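Local coordinates for protein PfkB (Polaromonas sp. JS666, PDB 4DU5) that probably transfers a phosphate from ATP to a sugar or related substrate, as a member of the pfkB family of carbohydrate kinases, at residues Asn63-Val75 and Gly324-Ala334; Gly282-Ala294 and Ala304-Val316. All coordinates share one frame; numbering follows the deposited sequence.

Contact 1 (Asn63-Val75 and Gly324-Ala334)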
# COMPACT_ATOMS: atom_id res chain seq x y z
N ASN A 63 -9.73 2.60 -17.68
CA ASN A 63 -9.06 2.39 -18.98
C ASN A 63 -10.06 2.66 -20.11
O ASN A 63 -9.72 3.37 -21.08
CB ASN A 63 -8.46 1.00 -19.10
CG ASN A 63 -7.52 0.68 -17.94
OD1 ASN A 63 -6.72 1.53 -17.51
ND2 ASN A 63 -7.61 -0.56 -17.41
N VAL A 64 -11.28 2.16 -19.99
CA VAL A 64 -12.27 2.40 -21.03
C VAL A 64 -12.58 3.92 -21.11
O VAL A 64 -12.74 4.50 -22.21
CB VAL A 64 -13.55 1.51 -20.85
CG1 VAL A 64 -14.72 1.96 -21.71
CG2 VAL A 64 -13.25 0.12 -21.19
N ALA A 65 -12.64 4.55 -19.93
CA ALA A 65 -12.96 5.96 -19.84
C ALA A 65 -11.86 6.80 -20.52
O ALA A 65 -12.16 7.66 -21.29
CB ALA A 65 -13.17 6.34 -18.42
N ILE A 66 -10.61 6.53 -20.24
CA ILE A 66 -9.47 7.19 -20.90
C ILE A 66 -9.45 7.09 -22.45
O ILE A 66 -9.05 8.01 -23.14
CB ILE A 66 -8.14 6.57 -20.40
CG1 ILE A 66 -7.97 6.70 -18.88
CG2 ILE A 66 -6.94 7.12 -21.18
CD1 ILE A 66 -6.54 6.31 -18.39
N GLY A 67 -9.83 5.94 -22.99
CA GLY A 67 -9.94 5.76 -24.43
C GLY A 67 -11.08 6.55 -25.06
O GLY A 67 -10.86 7.31 -25.99
N LEU A 68 -12.30 6.35 -24.56
CA LEU A 68 -13.42 7.19 -24.92
C LEU A 68 -13.15 8.67 -24.80
O LEU A 68 -13.64 9.43 -25.62
CB LEU A 68 -14.64 6.90 -24.07
CG LEU A 68 -15.26 5.53 -23.98
CD1 LEU A 68 -16.48 5.61 -23.06
CD2 LEU A 68 -15.65 4.99 -25.36
N ALA A 69 -12.42 9.11 -23.77
CA ALA A 69 -12.10 10.53 -23.63
C ALA A 69 -11.06 11.00 -24.67
O ALA A 69 -11.15 12.12 -25.21
CB ALA A 69 -11.65 10.86 -22.24
N ARG A 70 -10.08 10.15 -24.96
CA ARG A 70 -9.12 10.46 -26.02
C ARG A 70 -9.75 10.45 -27.42
O ARG A 70 -9.21 11.03 -28.34
CB ARG A 70 -7.91 9.51 -26.00
CG ARG A 70 -7.05 9.66 -24.76
CD ARG A 70 -6.05 8.53 -24.69
NE ARG A 70 -5.10 8.73 -23.62
CZ ARG A 70 -4.03 7.95 -23.42
NH1 ARG A 70 -3.78 6.92 -24.22
NH2 ARG A 70 -3.20 8.20 -22.40
N LEU A 71 -10.88 9.79 -27.57
CA LEU A 71 -11.55 9.80 -28.85
C LEU A 71 -12.46 11.02 -29.00
O LEU A 71 -13.13 11.16 -30.00
CB LEU A 71 -12.32 8.48 -29.12
CG LEU A 71 -11.49 7.22 -29.43
CD1 LEU A 71 -12.36 6.10 -29.87
CD2 LEU A 71 -10.45 7.49 -30.48
N GLY A 72 -12.48 11.90 -28.01
CA GLY A 72 -13.25 13.13 -28.10
C GLY A 72 -14.55 13.15 -27.30
O GLY A 72 -15.13 14.20 -27.14
N LEU A 73 -15.00 12.02 -26.80
CA LEU A 73 -16.25 11.94 -26.06
C LEU A 73 -16.20 12.59 -24.67
O LEU A 73 -15.16 12.69 -24.02
CB LEU A 73 -16.67 10.48 -25.90
CG LEU A 73 -17.47 9.76 -26.99
CD1 LEU A 73 -16.57 9.34 -28.17
CD2 LEU A 73 -18.16 8.58 -26.38
N LYS A 74 -17.37 13.03 -24.23
CA LYS A 74 -17.59 13.69 -22.97
C LYS A 74 -17.84 12.55 -22.01
O LYS A 74 -18.87 11.92 -22.07
CB LYS A 74 -18.87 14.54 -23.09
CG LYS A 74 -18.78 16.03 -22.78
CD LYS A 74 -17.96 16.77 -23.82
CE LYS A 74 -17.80 18.27 -23.46
NZ LYS A 74 -17.08 18.52 -22.14
N VAL A 75 -16.89 12.27 -21.13
CA VAL A 75 -16.97 11.14 -20.23
C VAL A 75 -16.90 11.57 -18.77
O VAL A 75 -15.98 12.33 -18.37
CB VAL A 75 -15.81 10.15 -20.48
CG1 VAL A 75 -15.92 8.95 -19.55
CG2 VAL A 75 -15.75 9.74 -21.95
N GLY A 324 -1.55 3.72 -24.70
CA GLY A 324 -1.70 3.29 -26.09
C GLY A 324 -3.16 3.13 -26.55
O GLY A 324 -3.48 2.34 -27.49
N LEU A 325 -4.07 3.84 -25.88
CA LEU A 325 -5.40 3.93 -26.45
C LEU A 325 -5.34 5.17 -27.31
O LEU A 325 -4.78 6.18 -26.87
CB LEU A 325 -6.50 4.01 -25.37
CG LEU A 325 -7.36 2.75 -25.17
CD1 LEU A 325 -6.57 1.45 -25.17
CD2 LEU A 325 -8.13 2.87 -23.91
N PRO A 326 -5.84 5.09 -28.56
CA PRO A 326 -5.64 6.14 -29.58
C PRO A 326 -6.35 7.48 -29.37
O PRO A 326 -7.44 7.53 -28.82
CB PRO A 326 -6.16 5.48 -30.86
CG PRO A 326 -7.06 4.39 -30.42
CD PRO A 326 -6.47 3.89 -29.14
N THR A 327 -5.70 8.55 -29.81
CA THR A 327 -6.37 9.83 -30.06
C THR A 327 -7.26 9.67 -31.29
O THR A 327 -7.03 8.80 -32.13
CB THR A 327 -5.36 10.96 -30.32
OG1 THR A 327 -4.41 11.01 -29.26
CG2 THR A 327 -6.06 12.33 -30.38
N ARG A 328 -8.31 10.48 -31.36
CA ARG A 328 -9.09 10.65 -32.58
C ARG A 328 -8.16 10.72 -33.78
O ARG A 328 -8.43 10.12 -34.82
CB ARG A 328 -9.86 11.96 -32.52
CG ARG A 328 -10.99 11.97 -33.47
CD ARG A 328 -12.23 11.46 -32.79
NE ARG A 328 -12.85 10.40 -33.57
CZ ARG A 328 -14.00 9.80 -33.29
NH1 ARG A 328 -14.70 10.13 -32.20
NH2 ARG A 328 -14.45 8.84 -34.10
N ALA A 329 -7.07 11.45 -33.62
CA ALA A 329 -6.14 11.66 -34.70
C ALA A 329 -5.51 10.34 -35.16
O ALA A 329 -5.63 10.00 -36.33
CB ALA A 329 -5.10 12.66 -34.31
N GLU A 330 -4.88 9.59 -34.25
CA GLU A 330 -4.31 8.27 -34.61
C GLU A 330 -5.37 7.37 -35.22
O GLU A 330 -5.05 6.45 -35.96
CB GLU A 330 -3.69 7.55 -33.42
CG GLU A 330 -2.34 8.10 -33.03
CD GLU A 330 -2.31 8.58 -31.59
OE1 GLU A 330 -1.23 8.47 -30.96
OE2 GLU A 330 -3.36 9.08 -31.10
N LEU A 331 -6.62 7.64 -34.88
CA LEU A 331 -7.70 6.83 -35.31
C LEU A 331 -7.97 7.22 -36.76
O LEU A 331 -8.07 6.36 -37.64
CB LEU A 331 -8.93 7.10 -34.44
CG LEU A 331 -10.13 6.18 -34.45
CD1 LEU A 331 -11.34 7.02 -34.67
CD2 LEU A 331 -10.07 5.07 -35.51
N ASN A 332 -8.05 8.52 -37.03
CA ASN A 332 -8.33 9.00 -38.37
C ASN A 332 -7.31 8.54 -39.44
O ASN A 332 -7.68 8.38 -40.60
CB ASN A 332 -8.54 10.50 -38.37
CG ASN A 332 -9.84 10.89 -37.71
OD1 ASN A 332 -10.87 10.28 -37.91
ND2 ASN A 332 -9.78 11.93 -36.91
N ALA A 333 -6.08 8.26 -39.05
CA ALA A 333 -5.22 7.41 -39.88
C ALA A 333 -5.74 5.94 -40.05
O ALA A 333 -5.29 5.03 -39.34
CB ALA A 333 -3.77 7.43 -39.35
N ALA A 334 -6.73 5.75 -40.95
CA ALA A 334 -7.05 4.46 -41.66
C ALA A 334 -8.55 4.20 -41.87
O ALA A 334 -8.98 3.69 -42.92
CB ALA A 334 -6.34 3.21 -41.03
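Arg70 sets CG beside its backbone N (chi1 -66°) and runs extended to the guanidinium, whereas Arg328 starts with CG anti to N (chi1 -161°) and then bends twice to fold back on the end of helix 60-70. Arg70 NH1 meets Leu325 O at 2.9 Å, on a lone pair and in the plane of both groups; its NH2 makes a salt bridge to Glu97. Arg328 NH1 takes Leu71 O at 2.9 Å in the carbonyl plane, though that oxygen stands somewhat off the guanidinium plane, and NH2 pairs with Asp297. Arg328 N adds a bond to Arg70 O (3.2 Å), so two carbonyls find donors here at the helix end, where Gly72 with positive phi makes a Schellman motif. A methionine in place of Arg328 would probably leave Leu71 O without its side-chain donor and Asp297 without this charged partner. Apolar contact flanks the polar bonds: Leu325 CD2 lies 3.4 Å from Gly67 CA, and Leu71 CD2 faces Leu331 CG at 4.2 Å. The C-terminal segment thus straps over helix 60-70, whose other sides rest on strand 27-32 and helix 283-296, while Pro326 and Leu331 lean on helix 301-316.

Contact 2 (Gly282-Ala294 and Ala304-Val316)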
# COMPACT_ATOMS: atom_id res chain seq x y z
N GLY A 282 -6.01 -6.21 -21.73
CA GLY A 282 -5.77 -4.94 -22.42
C GLY A 282 -6.54 -4.76 -23.72
O GLY A 282 -6.96 -3.64 -24.06
N ALA A 283 -6.70 -5.85 -24.47
CA ALA A 283 -7.41 -5.85 -25.76
C ALA A 283 -8.95 -5.83 -25.66
O ALA A 283 -9.62 -5.40 -26.61
CB ALA A 283 -6.98 -7.05 -26.59
N GLY A 284 -9.50 -6.33 -24.55
CA GLY A 284 -10.93 -6.21 -24.31
C GLY A 284 -11.29 -4.75 -24.13
O GLY A 284 -12.25 -4.24 -24.70
N ASP A 285 -10.48 -4.06 -23.35
CA ASP A 285 -10.72 -2.65 -23.08
C ASP A 285 -10.67 -1.82 -24.36
O ASP A 285 -11.49 -0.91 -24.55
CB ASP A 285 -9.76 -2.11 -22.01
CG ASP A 285 -9.90 -2.83 -20.63
OD1 ASP A 285 -11.03 -3.25 -20.20
OD2 ASP A 285 -8.84 -2.92 -19.96
N GLY A 286 -9.75 -2.13 -25.26
CA GLY A 286 -9.71 -1.43 -26.50
C GLY A 286 -10.96 -1.74 -27.28
O GLY A 286 -11.65 -0.85 -27.83
N PHE A 287 -11.28 -3.03 -27.32
CA PHE A 287 -12.43 -3.43 -28.04
C PHE A 287 -13.62 -2.56 -27.64
O PHE A 287 -14.14 -1.88 -28.50
CB PHE A 287 -12.71 -4.92 -27.94
CG PHE A 287 -13.69 -5.40 -28.94
CD1 PHE A 287 -13.28 -5.74 -30.22
CD2 PHE A 287 -15.05 -5.44 -28.63
CE1 PHE A 287 -14.19 -6.15 -31.17
CE2 PHE A 287 -15.99 -5.86 -29.58
CZ PHE A 287 -15.56 -6.21 -30.86
N ALA A 288 -13.99 -2.51 -26.37
CA ALA A 288 -15.21 -1.76 -25.97
C ALA A 288 -15.12 -0.27 -26.22
O ALA A 288 -16.14 0.35 -26.56
CB ALA A 288 -15.63 -2.01 -24.54
N VAL A 289 -13.93 0.31 -26.06
CA VAL A 289 -13.77 1.73 -26.42
C VAL A 289 -14.08 1.92 -27.91
O VAL A 289 -14.77 2.84 -28.29
CB VAL A 289 -12.38 2.27 -26.12
CG1 VAL A 289 -12.29 3.73 -26.52
CG2 VAL A 289 -12.07 2.15 -24.61
N GLY A 290 -13.61 1.00 -28.73
CA GLY A 290 -13.94 1.03 -30.16
C GLY A 290 -15.42 0.92 -30.48
O GLY A 290 -15.95 1.76 -31.23
N VAL A 291 -16.11 -0.08 -29.92
CA VAL A 291 -17.47 -0.30 -30.38
C VAL A 291 -18.44 0.65 -29.76
O VAL A 291 -19.42 1.02 -30.41
CB VAL A 291 -17.94 -1.79 -30.37
CG1 VAL A 291 -16.82 -2.67 -29.92
CG2 VAL A 291 -19.20 -2.02 -29.54
N ILE A 292 -18.14 1.09 -28.54
CA ILE A 292 -18.97 2.07 -27.83
C ILE A 292 -18.89 3.44 -28.49
O ILE A 292 -19.91 4.08 -28.79
CB ILE A 292 -18.61 2.12 -26.32
CG1 ILE A 292 -19.04 0.81 -25.64
CG2 ILE A 292 -19.20 3.39 -25.59
CD1 ILE A 292 -18.89 0.86 -24.14
N SER A 293 -17.68 3.89 -28.77
CA SER A 293 -17.55 5.19 -29.38
C SER A 293 -18.17 5.25 -30.78
O SER A 293 -18.81 6.23 -31.13
CB SER A 293 -16.10 5.67 -29.38
OG SER A 293 -15.30 4.83 -30.19
N ALA A 294 -18.01 4.21 -31.60
CA ALA A 294 -18.58 4.27 -32.95
C ALA A 294 -20.13 4.38 -32.93
O ALA A 294 -20.70 5.23 -33.63
CB ALA A 294 -18.11 3.10 -33.78
N ALA A 304 -18.62 -0.40 -36.42
CA ALA A 304 -18.32 -0.18 -35.02
C ALA A 304 -17.45 -1.32 -34.51
O ALA A 304 -16.42 -1.08 -33.79
CB ALA A 304 -19.56 -0.07 -34.19
N VAL A 305 -17.85 -2.54 -34.87
CA VAL A 305 -17.06 -3.71 -34.47
C VAL A 305 -15.65 -3.67 -35.05
O VAL A 305 -14.71 -4.12 -34.42
CB VAL A 305 -17.74 -5.02 -34.87
CG1 VAL A 305 -17.04 -6.19 -34.26
CG2 VAL A 305 -19.17 -4.98 -34.43
N LYS A 306 -15.50 -3.10 -36.25
CA LYS A 306 -14.16 -3.06 -36.81
C LYS A 306 -13.34 -2.00 -36.11
O LYS A 306 -12.16 -2.22 -35.83
CB LYS A 306 -14.11 -2.93 -38.34
CG LYS A 306 -14.36 -1.56 -38.89
CD LYS A 306 -13.34 -1.17 -39.93
CE LYS A 306 -13.09 -2.28 -40.91
NZ LYS A 306 -12.40 -1.70 -42.11
N ARG A 307 -13.97 -0.87 -35.76
CA ARG A 307 -13.26 0.08 -34.90
C ARG A 307 -12.82 -0.63 -33.60
O ARG A 307 -11.62 -0.68 -33.29
CB ARG A 307 -14.04 1.35 -34.59
CG ARG A 307 -13.20 2.33 -33.76
CD ARG A 307 -13.98 3.48 -33.24
NE ARG A 307 -14.50 4.30 -34.32
CZ ARG A 307 -15.35 5.32 -34.15
NH1 ARG A 307 -15.81 5.63 -32.95
NH2 ARG A 307 -15.74 6.04 -35.19
N GLY A 308 -13.79 -1.20 -32.88
CA GLY A 308 -13.51 -2.03 -31.73
C GLY A 308 -12.33 -2.92 -32.00
O GLY A 308 -11.34 -2.94 -31.23
N ALA A 309 -12.42 -3.66 -33.10
CA ALA A 309 -11.38 -4.60 -33.47
C ALA A 309 -10.03 -3.92 -33.75
O ALA A 309 -9.01 -4.41 -33.28
CB ALA A 309 -11.83 -5.52 -34.64
N TRP A 310 -10.00 -2.80 -34.48
CA TRP A 310 -8.72 -2.09 -34.70
C TRP A 310 -8.07 -1.69 -33.36
O TRP A 310 -6.92 -2.02 -33.12
CB TRP A 310 -8.83 -0.88 -35.66
CG TRP A 310 -7.51 -0.16 -35.89
CD1 TRP A 310 -6.41 -0.65 -36.58
CD2 TRP A 310 -7.14 1.13 -35.41
NE1 TRP A 310 -5.38 0.28 -36.55
CE2 TRP A 310 -5.80 1.38 -35.83
CE3 TRP A 310 -7.80 2.12 -34.65
CZ2 TRP A 310 -5.12 2.56 -35.54
CZ3 TRP A 310 -7.11 3.31 -34.36
CH2 TRP A 310 -5.78 3.52 -34.81
N ILE A 311 -8.82 -1.02 -32.49
CA ILE A 311 -8.28 -0.57 -31.21
C ILE A 311 -7.80 -1.74 -30.35
O ILE A 311 -6.73 -1.64 -29.71
CB ILE A 311 -9.27 0.29 -30.42
CG1 ILE A 311 -9.85 1.39 -31.31
CG2 ILE A 311 -8.57 0.90 -29.26
CD1 ILE A 311 -10.72 2.41 -30.61
N GLY A 312 -8.56 -2.84 -30.35
CA GLY A 312 -8.16 -4.05 -29.60
C GLY A 312 -6.79 -4.56 -30.01
O GLY A 312 -5.91 -4.78 -29.18
N ALA A 313 -6.61 -4.74 -31.32
CA ALA A 313 -5.33 -5.17 -31.88
C ALA A 313 -4.19 -4.15 -31.65
O ALA A 313 -3.02 -4.53 -31.43
CB ALA A 313 -5.50 -5.49 -33.36
N ARG A 314 -4.52 -2.87 -31.70
CA ARG A 314 -3.57 -1.84 -31.34
C ARG A 314 -3.12 -2.01 -29.88
O ARG A 314 -1.93 -1.96 -29.56
CB ARG A 314 -4.13 -0.44 -31.60
CG ARG A 314 -3.28 0.66 -31.01
CD ARG A 314 -3.34 2.01 -31.73
NE ARG A 314 -2.81 3.01 -30.82
CZ ARG A 314 -2.09 4.09 -31.14
NH1 ARG A 314 -1.79 4.37 -32.42
NH2 ARG A 314 -1.68 4.89 -30.16
N ALA A 315 -4.08 -2.26 -28.99
CA ALA A 315 -3.80 -2.39 -27.56
C ALA A 315 -2.94 -3.60 -27.25
O ALA A 315 -2.17 -3.55 -26.29
CB ALA A 315 -5.08 -2.41 -26.75
N VAL A 316 -3.08 -4.67 -28.03
CA VAL A 316 -2.22 -5.85 -27.85
C VAL A 316 -0.70 -5.57 -28.02
O VAL A 316 0.13 -6.20 -27.34
CB VAL A 316 -2.66 -7.00 -28.76
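Ser293 OG is gripped by two groups: it donates to Val289 O one turn back at 2.8 Å and accepts from Arg307 NH1 at 2.9 Å, the serine oxygen lying in the guanidinium plane. Arg307 leaves its backbone with CG anti to N (chi1 -176°) and bends at chi3, which lays the guanidinium against helix 283-296, with Ala294 CB centred over one face, 3.5 Å above the plane. NH1 also has a salt bridge to Asp297. Further along, the helices run roughly antiparallel (150° between their directions), their axes closing to 6.6 Å. Glycines permit this: Gly290 CA sits 3.5 Å from Gly308 CA, and a CB on either would collide with the other helix. Gly286/Gly290 and Gly308/Gly312 give each helix a GxxxG pattern. A CA-H...O contact joins Phe287 CA to Gly308 O at 3.4 Å. The Phe287 ring turns one face to Gly308 CA, toward the rim, and its CZ meets Val305 CG1 at 3.7 Å near the ring plane. The family's GAGD signature, Gly282-Asp285, probably forms the anion hole, as in relatives. Glycine backbone against glycine backbone, with one arginine clasp, implies an interface with little tolerance for side chains at Gly290 or Gly308.

Contact 2 is the more buried of the pair, a helix-on-helix interface in which glycine backbones and small apolar groups do most of the work. Contact 1 lies farther out and is only partly buried, relying instead on arginine bonds to main-chain carbonyls. The two contacts touch directly: Leu71 CD1 packs on Ser293, Leu68 on Val289, and the short helix 328-332 covers Trp310 of helix 301-316. Asp297, outside both, links their polar ends: Arg307 through NH1 and Arg328 through NH2 both pair with its OD2, which brings the two guanidinium groups close around one carboxylate. Along the chain, contact 2 nests within the loop that contact 1 closes.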